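Local coordinates for protein beta-glucosidase (PDB 6JXG) that probably hydrolyses terminal, non-reducing beta-D-glucosyl residues with release of beta-D-glucose, as a secreted family 3 glycoside hydrolase of cellulose degradation, at residues 76-81 with 327-332; 80-85 with 526-531; 222-227 with 599-604; 182-187 with 671-676. All coordinates share one frame; numbering follows the deposited sequence.

Overall arrangement
The four contacts form two pairs, and in each the N-terminal, TIM-barrel-type domain meets later parts of the chain. Interactions 1 and 2 share Ser80 and Thr81, in the turn between helix 75-79 and helix 84-100; their centres lie about 7 Å apart. Interactions 3 and 4, centres about 13 Å apart, touch through Leu223 against Leu183 and Ala187. The pairs are separate, with centres about 20 to 32 Å apart. First segments come in the order 76-81, 80-85, 182-187, 222-227 and second ones 327-332, 526-531, 599-604, 671-676, so both segments of interaction 3 fall between those of interaction 4. The barrel domain is thus tied at two sites to chain hundreds of residues later.

Interaction 1 of 4, residues 76-81 with 327-332; sequences IQTAST and RAIARD
Gln77 leaves helix 75-79 with CB directed at helix 323-332, and its chain can be followed from there to the amide. CG stands anti to the backbone N (chi1 -176°), 3.7 Å from Ile329 O and 3.9 Å from Ile329 CG2, as the two side chains slide past each other in opposite directions. A bend at chi2 (78°) then brings NE2 to 3.6 Å from Ala330 O. The polar tip has its partners beyond this pair of segments: NE2 gives a weak hydrogen bond to Ala504 O, and OE1 receives a weak one from Val506 N.

Ile329 CG2, anti to its own backbone N, is the methyl on which the three side chains converge. It lies 3.8 Å from Thr78 OG1, whose strongest polar partner is Thr74 O, and 4.0 Å from Thr81 CG2. The Thr81 hydroxyl occupies the crowded position between backbone N and carbonyl carbon, where OG1 donates to Thr78 O at 2.7 Å, nearly along the C=O axis. Beyond it, Thr81 CA is 3.6 Å from Asp332 O, while the Asp332 carboxylate is held in a salt bridge by Arg331 NE and NH2, which meet it from above its plane.

The polar ends of Gln77, Thr78, Thr81 and Asp332 are thus engaged away from the interface, and segments 76-81 and 327-332 meet mainly by van der Waals contact around Ile329 CG2, with some carbon-oxygen approaches.

Interaction 2 of 4, residues 80-85 with 526-531; sequences STWDIS and SGKLPY
Trp82 is the first residue after the preceding helix to leave helical phi/psi, with positive phi (49°), and its CG lies anti to the carbonyl carbon (chi1 -66°), which swings the indole across segment 526-531 and brings one face to Lys528 CB. That carbon sits offset to the rim, 3.4 Å from Trp82 NE1. Lys528 CG is also anti to its carbonyl carbon (chi1 -57°), and the two side chains cross at about a right angle.

The indole N-H reaches Lys528 O at 3.0 Å from NE1; the bond is bent, and the donor stands above the carbonyl plane. Leu529 O comes up to the ring edge, near its plane, 3.6 Å from Trp82 CZ2. Alongside, Lys528 N donates to Ser80 O at 3.2 Å, in the carbonyl plane, and Gly527 CA adds a C-H...O contact to the same oxygen. Ser80 OG, already committed to Ile76 O, packs 3.2 Å from Pro530 CG.

An alanine in place of Trp82 would remove the indole N-H and the face under Lys528 CB, and would probably loosen this part of segment 526-531. Lys528 itself leads off to a salt bridge with Glu630, and Phe653 meets the indole edge-to-face.

An ST turn at Thr81 is followed by Asp83 at the N-cap of helix 84-100, with a weak capping bond from Ser85 N; this turn of the N-terminal, TIM-barrel-type domain lies against the family 3 C-terminal domain, with strands 628-637 and 649-658 beside Trp82.

Interaction 3 of 4, residues 222-227 with 599-604; sequences ELDFQG and STLAPG
One backbone hydrogen bond ties the segments: Gly604 N donates to Leu223 O at 2.8 Å, in the carbonyl plane and on a lone pair. A C-H...O contact reinforces it, with Pro603 CA 3.3 Å from the same Leu223 O. Gly604 has a phi of 105°, where a side chain would jam against the preceding carbonyl.

Van der Waals contacts surround this bond. Among carbons, Leu601 CD1 lies 3.4 Å from Asp224 CB, the two side chains crossing obliquely, and Pro603 CG is 3.9 Å from Gln226 CG. Carbon meets oxygen where Pro603 CG touches Asp224 O at 3.5 Å and where Leu223 CD2 rests 3.4 Å from Gly604 O.

Polar side chains answer mainly to their own segment or to the N-terminus. Gln226 NE2 donates to Asp224 O from above the carbonyl plane, and its OE1 accepts from Gly2 N. Asp224 OD1 lies near Asp3 OD2, a like-charge pair that might raise the pKa of one carboxylate.

Asp224, with positive phi (52°), is the first residue past helix 214-222 to leave helical phi/psi, in the link to strand 228-231 of the barrel-type domain. Strand 601-602, hairpin partner of 605-606, covers that link, while Leu223 and Pro603 also reach helix 184-191.

Interaction 4 of 4, residues 182-187 with 671-676; sequences YLWPFA and RRKDLS
The backbones stay well apart, 9.9 Å between Trp184 CA and Lys673 CA at their nearest, with helix 184-191 facing the short 3-10 turn 673-674. Side chains bridge the gap, and a cation-pi contact joins the TIM-barrel-type domain and the fibronectin type III-like domain.

Trp184 CG is anti to the backbone N (chi1 178°), extending the indole towards the loop. Lys673, also anti at chi1 and fully extended beyond CG, meets it tip to tip over one ring face. Its CE lies 4.1 Å from the centroid of the six-membered ring of Trp184, a CH-pi contact, and Lys673 NZ follows at 4.8 Å from that centroid, 22° off the normal.

At the ring edge, near its plane, Asp674 OD1 is 3.5 Å from Trp184 CZ2. This carboxylate is held from its own loop by a salt bridge, side-on through Arg671 NE and NH2: Arg671 NH2 bonds the syn lone pair of Asp674 OD1 at 2.9 Å, while Asp674 OD2 accepts from both Arg671 NE and Arg671 N. Arg671 NH2 also lies obliquely 3.6 Å from Trp184 CZ2. The guanidinium, its plane 71° from the indole, forms a further salt bridge through NH1 with Asp188 of the barrel side. An alanine at Asp674 would strip away both oxygens and is likely to let the Arg671 guanidinium shift away from the indole and unsettle the turn.

Two waters complete the join. One, in the ring plane, accepts from Trp184 NE1 and from Arg671 NH2. The other, over the same face as Lys673 CE, accepts from Lys673 NZ at 2.7 Å and donates to Trp184 O.

Interaction 1 of 4, residues 76-81 with 327-332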
loop_
_atom_site.group_PDB
_atom_site.type_symbol
_atom_site.label_atom_id
_atom_site.label_comp_id
_atom_site.label_asym_id
_atom_site.label_seq_id
_atom_site.Cartn_x
_atom_site.Cartn_y
_atom_site.Cartn_z
ATOM N N ILE A 76 -2.942 -2.342 1.969
ATOM C CA ILE A 76 -3.323 -1.694 3.216
ATOM C C ILE A 76 -3.435 -2.736 4.297
ATOM O O ILE A 76 -3.133 -2.411 5.479
ATOM C CB ILE A 76 -4.614 -0.819 3.063
ATOM C CG1 ILE A 76 -4.802 0.137 4.249
ATOM C CG2 ILE A 76 -5.860 -1.688 2.883
ATOM C CD1 ILE A 76 -3.688 1.143 4.438
ATOM N N GLN A 77 -3.889 -3.946 3.934
ATOM C CA GLN A 77 -3.882 -5.122 4.865
ATOM C C GLN A 77 -2.488 -5.482 5.278
ATOM O O GLN A 77 -2.238 -5.782 6.466
ATOM C CB GLN A 77 -4.554 -6.364 4.256
ATOM C CG GLN A 77 -4.647 -7.586 5.244
ATOM C CD GLN A 77 -5.785 -7.302 6.177
ATOM O OE1 GLN A 77 -6.512 -6.379 5.893
ATOM N NE2 GLN A 77 -6.018 -8.138 7.200
ATOM N N THR A 78 -1.569 -5.426 4.320
ATOM C CA THR A 78 -0.137 -5.677 4.568
ATOM C C THR A 78 0.448 -4.638 5.561
ATOM O O THR A 78 1.146 -4.999 6.523
ATOM C CB THR A 78 0.582 -5.729 3.208
ATOM O OG1 THR A 78 0.025 -6.786 2.452
ATOM C CG2 THR A 78 2.039 -5.908 3.353
ATOM N N ALA A 79 0.126 -3.364 5.342
ATOM C CA ALA A 79 0.555 -2.292 6.289
ATOM C C ALA A 79 -0.016 -2.503 7.640
ATOM O O ALA A 79 0.701 -2.288 8.634
ATOM C CB ALA A 79 0.249 -0.906 5.800
ATOM N N SER A 80 -1.261 -2.980 7.711
ATOM C CA SER A 80 -1.962 -3.208 8.967
ATOM C C SER A 80 -1.341 -4.245 9.896
ATOM O O SER A 80 -1.678 -4.300 11.097
ATOM C CB SER A 80 -3.455 -3.531 8.778
ATOM O OG SER A 80 -4.136 -2.497 8.018
ATOM N N THR A 81 -0.434 -5.076 9.337
ATOM C CA THR A 81 0.323 -6.005 10.166
ATOM C C THR A 81 1.392 -5.368 10.949
ATOM O O THR A 81 1.847 -5.986 11.912
ATOM C CB THR A 81 1.046 -7.087 9.322
ATOM O OG1 THR A 81 2.141 -6.451 8.607
ATOM C CG2 THR A 81 0.034 -7.755 8.407
ATOM N N ARG A 327 -1.825 -16.167 4.079
ATOM C CA ARG A 327 -2.566 -16.433 5.294
ATOM C C ARG A 327 -2.042 -15.646 6.481
ATOM O O ARG A 327 -2.816 -15.123 7.286
ATOM C CB ARG A 327 -2.564 -17.924 5.619
ATOM C CG ARG A 327 -3.553 -18.251 6.755
ATOM C CD ARG A 327 -3.544 -19.724 6.976
ATOM N NE ARG A 327 -4.394 -20.073 8.117
ATOM C CZ ARG A 327 -4.925 -21.275 8.279
ATOM N NH1 ARG A 327 -4.737 -22.224 7.371
ATOM N NH2 ARG A 327 -5.658 -21.539 9.352
ATOM N N ALA A 328 -0.720 -15.544 6.641
ATOM C CA ALA A 328 -0.173 -14.874 7.789
ATOM C C ALA A 328 -0.552 -13.375 7.806
ATOM O O ALA A 328 -0.883 -12.838 8.863
ATOM C CB ALA A 328 1.336 -15.068 7.871
ATOM N N ILE A 329 -0.570 -12.732 6.641
ATOM C CA ILE A 329 -1.030 -11.333 6.554
ATOM C C ILE A 329 -2.537 -11.173 6.690
ATOM O O ILE A 329 -2.984 -10.214 7.331
ATOM C CB ILE A 329 -0.484 -10.702 5.252
ATOM C CG1 ILE A 329 1.052 -10.615 5.345
ATOM C CG2 ILE A 329 -1.147 -9.356 4.967
ATOM C CD1 ILE A 329 1.762 -10.293 4.092
ATOM N N ALA A 330 -3.332 -12.086 6.128
ATOM C CA ALA A 330 -4.781 -12.079 6.316
ATOM C C ALA A 330 -5.095 -12.192 7.790
ATOM O O ALA A 330 -6.028 -11.567 8.278
ATOM C CB ALA A 330 -5.444 -13.222 5.591
ATOM N N ARG A 331 -4.284 -12.952 8.512
ATOM C CA ARG A 331 -4.482 -13.095 9.953
ATOM C C ARG A 331 -3.950 -11.912 10.761
ATOM O O ARG A 331 -4.619 -11.327 11.610
ATOM C CB ARG A 331 -3.779 -14.417 10.385
ATOM C CG ARG A 331 -3.708 -14.765 11.863
ATOM C CD ARG A 331 -2.794 -15.996 12.035
ATOM N NE ARG A 331 -1.441 -15.505 11.932
ATOM C CZ ARG A 331 -0.343 -16.114 11.434
ATOM N NH1 ARG A 331 -0.397 -17.292 10.930
ATOM N NH2 ARG A 331 0.867 -15.499 11.497
ATOM N N ASP A 332 -2.671 -11.609 10.575
ATOM C CA ASP A 332 -1.983 -10.695 11.450
ATOM C C ASP A 332 -2.249 -9.218 11.137
ATOM O O ASP A 332 -1.830 -8.362 11.881
ATOM C CB ASP A 332 -0.474 -10.942 11.460
ATOM C CG ASP A 332 -0.051 -12.257 12.058
ATOM O OD1 ASP A 332 -0.876 -12.993 12.648
ATOM O OD2 ASP A 332 1.187 -12.499 12.007
#

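Interaction 2 of 4, residues 80-85 with 526-531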
loop_
_atom_site.group_PDB
_atom_site.type_symbol
_atom_site.label_atom_id
_atom_site.label_comp_id
_atom_site.label_asym_id
_atom_site.label_seq_id
_atom_site.Cartn_x
_atom_site.Cartn_y
_atom_site.Cartn_z
ATOM N N SER A 80 -1.261 -2.980 7.711
ATOM C CA SER A 80 -1.962 -3.208 8.967
ATOM C C SER A 80 -1.341 -4.245 9.896
ATOM O O SER A 80 -1.678 -4.300 11.097
ATOM C CB SER A 80 -3.455 -3.531 8.778
ATOM O OG SER A 80 -4.136 -2.497 8.018
ATOM N N THR A 81 -0.434 -5.076 9.337
ATOM C CA THR A 81 0.323 -6.005 10.166
ATOM C C THR A 81 1.392 -5.368 10.949
ATOM O O THR A 81 1.847 -5.986 11.912
ATOM C CB THR A 81 1.046 -7.087 9.322
ATOM O OG1 THR A 81 2.141 -6.451 8.607
ATOM C CG2 THR A 81 0.034 -7.755 8.407
ATOM N N TRP A 82 1.854 -4.188 10.489
ATOM C CA TRP A 82 2.980 -3.458 11.046
ATOM C C TRP A 82 4.212 -4.398 11.236
ATOM O O TRP A 82 4.977 -4.256 12.200
ATOM C CB TRP A 82 2.633 -2.808 12.385
ATOM C CG TRP A 82 1.638 -1.742 12.308
ATOM C CD1 TRP A 82 0.317 -1.882 11.971
ATOM C CD2 TRP A 82 1.816 -0.349 12.654
ATOM N NE1 TRP A 82 -0.319 -0.646 12.001
ATOM C CE2 TRP A 82 0.563 0.309 12.421
ATOM C CE3 TRP A 82 2.896 0.412 13.108
ATOM C CZ2 TRP A 82 0.371 1.666 12.642
ATOM C CZ3 TRP A 82 2.689 1.776 13.351
ATOM C CH2 TRP A 82 1.430 2.374 13.110
ATOM N N ASP A 83 4.318 -5.400 10.346
ATOM C CA ASP A 83 5.313 -6.509 10.511
ATOM C C ASP A 83 6.271 -6.517 9.315
ATOM O O ASP A 83 5.920 -7.013 8.286
ATOM C CB ASP A 83 4.587 -7.836 10.709
ATOM C CG ASP A 83 5.557 -8.972 11.024
ATOM O OD1 ASP A 83 6.756 -8.787 10.720
ATOM O OD2 ASP A 83 5.114 -9.937 11.641
ATOM N N ILE A 84 7.440 -5.866 9.431
ATOM C CA ILE A 84 8.317 -5.779 8.269
ATOM C C ILE A 84 8.750 -7.108 7.658
ATOM O O ILE A 84 9.078 -7.161 6.480
ATOM C CB ILE A 84 9.574 -4.909 8.527
ATOM C CG1 ILE A 84 10.408 -5.460 9.672
ATOM C CG2 ILE A 84 9.131 -3.485 8.655
ATOM C CD1 ILE A 84 11.649 -4.666 10.056
ATOM N N SER A 85 8.764 -8.155 8.476
ATOM C CA SER A 85 9.097 -9.478 8.025
ATOM C C SER A 85 8.032 -10.027 7.106
ATOM O O SER A 85 8.353 -10.592 6.058
ATOM C CB SER A 85 9.316 -10.403 9.178
ATOM O OG SER A 85 9.825 -11.636 8.649
ATOM N N SER A 526 -3.271 -9.064 16.287
ATOM C CA SER A 526 -2.082 -8.212 16.537
ATOM C C SER A 526 -1.976 -7.000 15.567
ATOM O O SER A 526 -0.927 -6.285 15.530
ATOM C CB SER A 526 -0.802 -9.066 16.488
ATOM O OG SER A 526 -0.574 -9.523 15.154
ATOM N N GLY A 527 -2.988 -6.826 14.701
ATOM C CA GLY A 527 -3.000 -5.776 13.748
ATOM C C GLY A 527 -3.278 -4.467 14.448
ATOM O O GLY A 527 -3.790 -4.488 15.534
ATOM N N LYS A 528 -2.872 -3.347 13.852
ATOM C CA LYS A 528 -3.198 -1.983 14.366
ATOM C C LYS A 528 -3.703 -1.136 13.186
ATOM O O LYS A 528 -3.207 -1.266 12.023
ATOM C CB LYS A 528 -1.923 -1.286 14.966
ATOM C CG LYS A 528 -1.229 -2.043 16.089
ATOM C CD LYS A 528 -2.034 -1.980 17.379
ATOM C CE LYS A 528 -1.107 -2.275 18.552
ATOM N NZ LYS A 528 -1.804 -2.587 19.811
ATOM N N LEU A 529 -4.636 -0.226 13.435
ATOM C CA LEU A 529 -5.150 0.575 12.331
ATOM C C LEU A 529 -4.051 1.398 11.669
ATOM O O LEU A 529 -3.229 2.020 12.356
ATOM C CB LEU A 529 -6.205 1.514 12.817
ATOM C CG LEU A 529 -7.551 0.975 13.249
ATOM C CD1 LEU A 529 -8.362 2.139 13.762
ATOM C CD2 LEU A 529 -8.293 0.260 12.099
ATOM N N PRO A 530 -4.021 1.418 10.314
ATOM C CA PRO A 530 -3.097 2.248 9.578
ATOM C C PRO A 530 -3.705 3.563 9.134
ATOM O O PRO A 530 -3.087 4.292 8.400
ATOM C CB PRO A 530 -2.783 1.385 8.340
ATOM C CG PRO A 530 -4.104 0.727 8.009
ATOM C CD PRO A 530 -4.687 0.433 9.427
ATOM N N TYR A 531 -4.899 3.856 9.627
ATOM C CA TYR A 531 -5.599 5.124 9.427
ATOM C C TYR A 531 -6.539 5.378 10.588
ATOM O O TYR A 531 -6.668 4.544 11.484
ATOM C CB TYR A 531 -6.336 5.103 8.099
ATOM C CG TYR A 531 -7.067 3.793 7.838
ATOM C CD1 TYR A 531 -8.066 3.350 8.684
ATOM C CD2 TYR A 531 -6.752 2.998 6.714
ATOM C CE1 TYR A 531 -8.712 2.171 8.456
ATOM C CE2 TYR A 531 -7.417 1.812 6.489
ATOM C CZ TYR A 531 -8.386 1.409 7.373
ATOM O OH TYR A 531 -9.042 0.228 7.106
#

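Interaction 3 of 4, residues 222-227 with 599-604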
loop_
_atom_site.group_PDB
_atom_site.type_symbol
_atom_site.label_atom_id
_atom_site.label_comp_id
_atom_site.label_asym_id
_atom_site.label_seq_id
_atom_site.Cartn_x
_atom_site.Cartn_y
_atom_site.Cartn_z
ATOM N N GLU A 222 17.110 15.763 -7.123
ATOM C CA GLU A 222 17.115 15.789 -5.686
ATOM C C GLU A 222 17.344 14.396 -5.128
ATOM O O GLU A 222 18.094 14.244 -4.239
ATOM C CB GLU A 222 15.830 16.347 -5.056
ATOM C CG GLU A 222 15.489 17.759 -5.325
ATOM C CD GLU A 222 14.456 18.367 -4.321
ATOM O OE1 GLU A 222 14.292 19.594 -4.423
ATOM O OE2 GLU A 222 13.861 17.646 -3.508
ATOM N N LEU A 223 16.636 13.422 -5.660
ATOM C CA LEU A 223 16.665 12.091 -5.147
ATOM C C LEU A 223 17.664 11.141 -5.917
ATOM O O LEU A 223 17.826 9.993 -5.518
ATOM C CB LEU A 223 15.245 11.544 -5.047
ATOM C CG LEU A 223 14.265 12.338 -4.139
ATOM C CD1 LEU A 223 12.909 11.715 -4.177
ATOM C CD2 LEU A 223 14.818 12.337 -2.711
ATOM N N ASP A 224 18.328 11.646 -6.979
ATOM C CA ASP A 224 19.368 10.910 -7.662
ATOM C C ASP A 224 18.944 9.512 -8.092
ATOM O O ASP A 224 19.735 8.559 -8.050
ATOM C CB ASP A 224 20.583 10.869 -6.766
ATOM C CG ASP A 224 21.884 10.629 -7.529
ATOM O OD1 ASP A 224 22.777 10.026 -6.906
ATOM O OD2 ASP A 224 21.947 10.938 -8.728
ATOM N N PHE A 225 17.705 9.428 -8.570
ATOM C CA PHE A 225 17.163 8.184 -8.995
ATOM C C PHE A 225 17.915 7.689 -10.249
ATOM O O PHE A 225 18.045 8.438 -11.256
ATOM C CB PHE A 225 15.692 8.415 -9.295
ATOM C CG PHE A 225 14.979 7.225 -9.907
ATOM C CD1 PHE A 225 14.959 5.973 -9.270
ATOM C CD2 PHE A 225 14.256 7.374 -11.095
ATOM C CE1 PHE A 225 14.245 4.892 -9.845
ATOM C CE2 PHE A 225 13.625 6.266 -11.675
ATOM C CZ PHE A 225 13.596 5.062 -11.033
ATOM N N GLN A 226 18.374 6.446 -10.208
ATOM C CA GLN A 226 19.185 5.864 -11.287
ATOM C C GLN A 226 18.405 4.979 -12.268
ATOM O O GLN A 226 18.916 4.716 -13.363
ATOM C CB GLN A 226 20.356 5.073 -10.715
ATOM C CG GLN A 226 21.307 5.872 -9.835
ATOM C CD GLN A 226 22.033 6.899 -10.653
ATOM O OE1 GLN A 226 22.636 6.565 -11.696
ATOM N NE2 GLN A 226 21.958 8.161 -10.239
ATOM N N GLY A 227 17.160 4.587 -11.929
ATOM C CA GLY A 227 16.300 3.876 -12.827
ATOM C C GLY A 227 15.538 4.727 -13.841
ATOM O O GLY A 227 15.922 5.869 -14.205
ATOM N N SER A 599 27.124 14.840 2.835
ATOM C CA SER A 599 26.251 15.507 1.829
ATOM C C SER A 599 26.428 14.863 0.418
ATOM O O SER A 599 25.848 15.335 -0.553
ATOM C CB SER A 599 26.632 16.966 1.710
ATOM O OG SER A 599 27.999 16.962 1.306
ATOM N N THR A 600 27.225 13.805 0.297
ATOM C CA THR A 600 27.418 13.239 -1.021
ATOM C C THR A 600 26.009 12.646 -1.436
ATOM O O THR A 600 25.308 11.970 -0.659
ATOM C CB THR A 600 28.659 12.301 -1.182
ATOM O OG1 THR A 600 28.275 10.966 -1.517
ATOM C CG2 THR A 600 29.611 12.259 0.043
ATOM N N LEU A 601 25.572 13.053 -2.617
ATOM C CA LEU A 601 24.311 12.626 -3.197
ATOM C C LEU A 601 24.369 11.138 -3.569
ATOM O O LEU A 601 25.337 10.659 -4.193
ATOM C CB LEU A 601 24.062 13.461 -4.470
ATOM C CG LEU A 601 22.636 13.916 -4.750
ATOM C CD1 LEU A 601 21.622 12.918 -4.254
ATOM C CD2 LEU A 601 22.357 15.226 -4.040
ATOM N N ALA A 602 23.340 10.390 -3.180
ATOM C CA ALA A 602 23.156 8.991 -3.600
ATOM C C ALA A 602 21.650 8.790 -3.823
ATOM O O ALA A 602 20.852 9.626 -3.403
ATOM C CB ALA A 602 23.645 8.042 -2.534
ATOM N N PRO A 603 21.237 7.667 -4.431
ATOM C CA PRO A 603 19.764 7.522 -4.567
ATOM C C PRO A 603 19.107 7.638 -3.214
ATOM O O PRO A 603 19.571 7.021 -2.252
ATOM C CB PRO A 603 19.597 6.130 -5.173
ATOM C CG PRO A 603 20.834 5.979 -5.973
ATOM C CD PRO A 603 21.949 6.650 -5.188
ATOM N N GLY A 604 18.063 8.465 -3.158
ATOM C CA GLY A 604 17.344 8.769 -1.965
ATOM C C GLY A 604 17.662 10.142 -1.422
ATOM O O GLY A 604 16.910 10.649 -0.572
#

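Interaction 4 of 4, residues 182-187 with 671-676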
loop_
_atom_site.group_PDB
_atom_site.type_symbol
_atom_site.label_atom_id
_atom_site.label_comp_id
_atom_site.label_asym_id
_atom_site.label_seq_id
_atom_site.Cartn_x
_atom_site.Cartn_y
_atom_site.Cartn_z
ATOM N N TYR A 182 4.035 13.481 0.916
ATOM C CA TYR A 182 3.780 12.706 -0.294
ATOM C C TYR A 182 5.046 12.119 -0.961
ATOM O O TYR A 182 5.055 11.004 -1.421
ATOM C CB TYR A 182 2.921 13.545 -1.319
ATOM C CG TYR A 182 1.611 13.947 -0.691
ATOM C CD1 TYR A 182 0.617 13.012 -0.523
ATOM C CD2 TYR A 182 1.475 15.196 -0.041
ATOM C CE1 TYR A 182 -0.581 13.346 0.123
ATOM C CE2 TYR A 182 0.318 15.504 0.647
ATOM C CZ TYR A 182 -0.727 14.585 0.733
ATOM O OH TYR A 182 -1.933 14.839 1.450
ATOM N N LEU A 183 6.108 12.874 -0.996
ATOM C CA LEU A 183 7.411 12.380 -1.516
ATOM C C LEU A 183 8.109 11.314 -0.672
ATOM O O LEU A 183 8.837 10.443 -1.197
ATOM C CB LEU A 183 8.346 13.577 -1.756
ATOM C CG LEU A 183 9.613 13.238 -2.569
ATOM C CD1 LEU A 183 9.220 12.828 -3.972
ATOM C CD2 LEU A 183 10.566 14.443 -2.541
ATOM N N TRP A 184 7.874 11.377 0.637
ATOM C CA TRP A 184 8.643 10.621 1.577
ATOM C C TRP A 184 8.702 9.076 1.250
ATOM O O TRP A 184 9.766 8.471 1.159
ATOM C CB TRP A 184 8.135 10.930 2.937
ATOM C CG TRP A 184 8.798 10.190 4.050
ATOM C CD1 TRP A 184 8.792 8.851 4.304
ATOM C CD2 TRP A 184 9.570 10.798 5.127
ATOM N NE1 TRP A 184 9.520 8.579 5.456
ATOM C CE2 TRP A 184 10.030 9.758 5.955
ATOM C CE3 TRP A 184 9.872 12.115 5.459
ATOM C CZ2 TRP A 184 10.777 9.992 7.103
ATOM C CZ3 TRP A 184 10.666 12.369 6.601
ATOM C CH2 TRP A 184 11.073 11.314 7.425
ATOM N N PRO A 185 7.552 8.465 0.928
ATOM C CA PRO A 185 7.660 7.046 0.551
ATOM C C PRO A 185 8.340 6.812 -0.764
ATOM O O PRO A 185 8.947 5.749 -0.931
ATOM C CB PRO A 185 6.245 6.559 0.460
ATOM C CG PRO A 185 5.389 7.731 0.758
ATOM C CD PRO A 185 6.180 8.921 1.141
ATOM N N PHE A 186 8.251 7.759 -1.701
ATOM C CA PHE A 186 9.024 7.604 -2.924
ATOM C C PHE A 186 10.516 7.717 -2.671
ATOM O O PHE A 186 11.333 6.972 -3.251
ATOM C CB PHE A 186 8.592 8.587 -4.008
ATOM C CG PHE A 186 7.306 8.215 -4.668
ATOM C CD1 PHE A 186 7.281 7.276 -5.692
ATOM C CD2 PHE A 186 6.110 8.793 -4.244
ATOM C CE1 PHE A 186 6.121 6.936 -6.335
ATOM C CE2 PHE A 186 4.930 8.466 -4.893
ATOM C CZ PHE A 186 4.937 7.546 -5.988
ATOM N N ALA A 187 10.900 8.582 -1.745
ATOM C CA ALA A 187 12.340 8.681 -1.386
ATOM C C ALA A 187 12.837 7.388 -0.764
ATOM O O ALA A 187 13.930 6.881 -1.147
ATOM C CB ALA A 187 12.580 9.886 -0.460
ATOM N N ARG A 671 16.824 7.378 11.747
ATOM C CA ARG A 671 17.669 7.972 10.717
ATOM C C ARG A 671 17.754 9.473 10.962
ATOM O O ARG A 671 16.853 10.065 11.541
ATOM C CB ARG A 671 17.049 7.720 9.331
ATOM C CG ARG A 671 16.987 6.258 8.901
ATOM C CD ARG A 671 16.090 6.096 7.704
ATOM N NE ARG A 671 14.708 6.522 8.015
ATOM C CZ ARG A 671 13.736 6.440 7.125
ATOM N NH1 ARG A 671 13.956 5.927 5.913
ATOM N NH2 ARG A 671 12.560 6.902 7.432
ATOM N N ARG A 672 18.779 10.120 10.471
ATOM C CA ARG A 672 18.824 11.557 10.547
ATOM C C ARG A 672 17.571 12.196 9.984
ATOM O O ARG A 672 17.044 13.158 10.536
ATOM C CB ARG A 672 20.105 12.084 9.798
ATOM C CG ARG A 672 20.198 13.597 9.748
ATOM C CD ARG A 672 21.639 14.199 9.576
ATOM N NE ARG A 672 22.577 13.172 9.272
ATOM C CZ ARG A 672 23.607 12.731 9.964
ATOM N NH1 ARG A 672 24.076 13.263 11.060
ATOM N NH2 ARG A 672 24.218 11.706 9.450
ATOM N N LYS A 673 17.078 11.675 8.841
ATOM C CA LYS A 673 15.860 12.179 8.205
ATOM C C LYS A 673 14.655 12.118 9.133
ATOM O O LYS A 673 13.779 12.944 9.043
ATOM C CB LYS A 673 15.549 11.386 6.916
ATOM C CG LYS A 673 14.562 12.120 6.046
ATOM C CD LYS A 673 14.315 11.359 4.713
ATOM C CE LYS A 673 13.441 12.136 3.764
ATOM N NZ LYS A 673 13.153 11.448 2.467
ATOM N N ASP A 674 14.626 11.133 10.005
ATOM C CA ASP A 674 13.478 10.930 10.889
ATOM C C ASP A 674 13.360 12.057 11.920
ATOM O O ASP A 674 12.274 12.264 12.488
ATOM C CB ASP A 674 13.606 9.586 11.593
ATOM C CG ASP A 674 13.432 8.418 10.646
ATOM O OD1 ASP A 674 12.565 8.595 9.762
ATOM O OD2 ASP A 674 14.170 7.376 10.769
ATOM N N LEU A 675 14.476 12.761 12.110
ATOM C CA LEU A 675 14.603 13.856 13.051
ATOM C C LEU A 675 14.763 15.203 12.373
ATOM O O LEU A 675 15.124 16.186 13.036
ATOM C CB LEU A 675 15.806 13.622 13.968
ATOM C CG LEU A 675 15.729 12.343 14.790
ATOM C CD1 LEU A 675 17.065 12.078 15.447
ATOM C CD2 LEU A 675 14.630 12.387 15.835
ATOM N N SER A 676 14.334 15.296 11.117
ATOM C CA SER A 676 14.490 16.492 10.310
ATOM C C SER A 676 13.175 17.030 9.823
ATOM O O SER A 676 12.070 16.400 9.943
ATOM C CB SER A 676 15.341 16.171 9.076
ATOM O OG SER A 676 16.616 15.736 9.473
HETATM O O HOH W 1 10.089 5.822 6.290
HETATM O O HOH W 2 12.040 9.045 3.043
#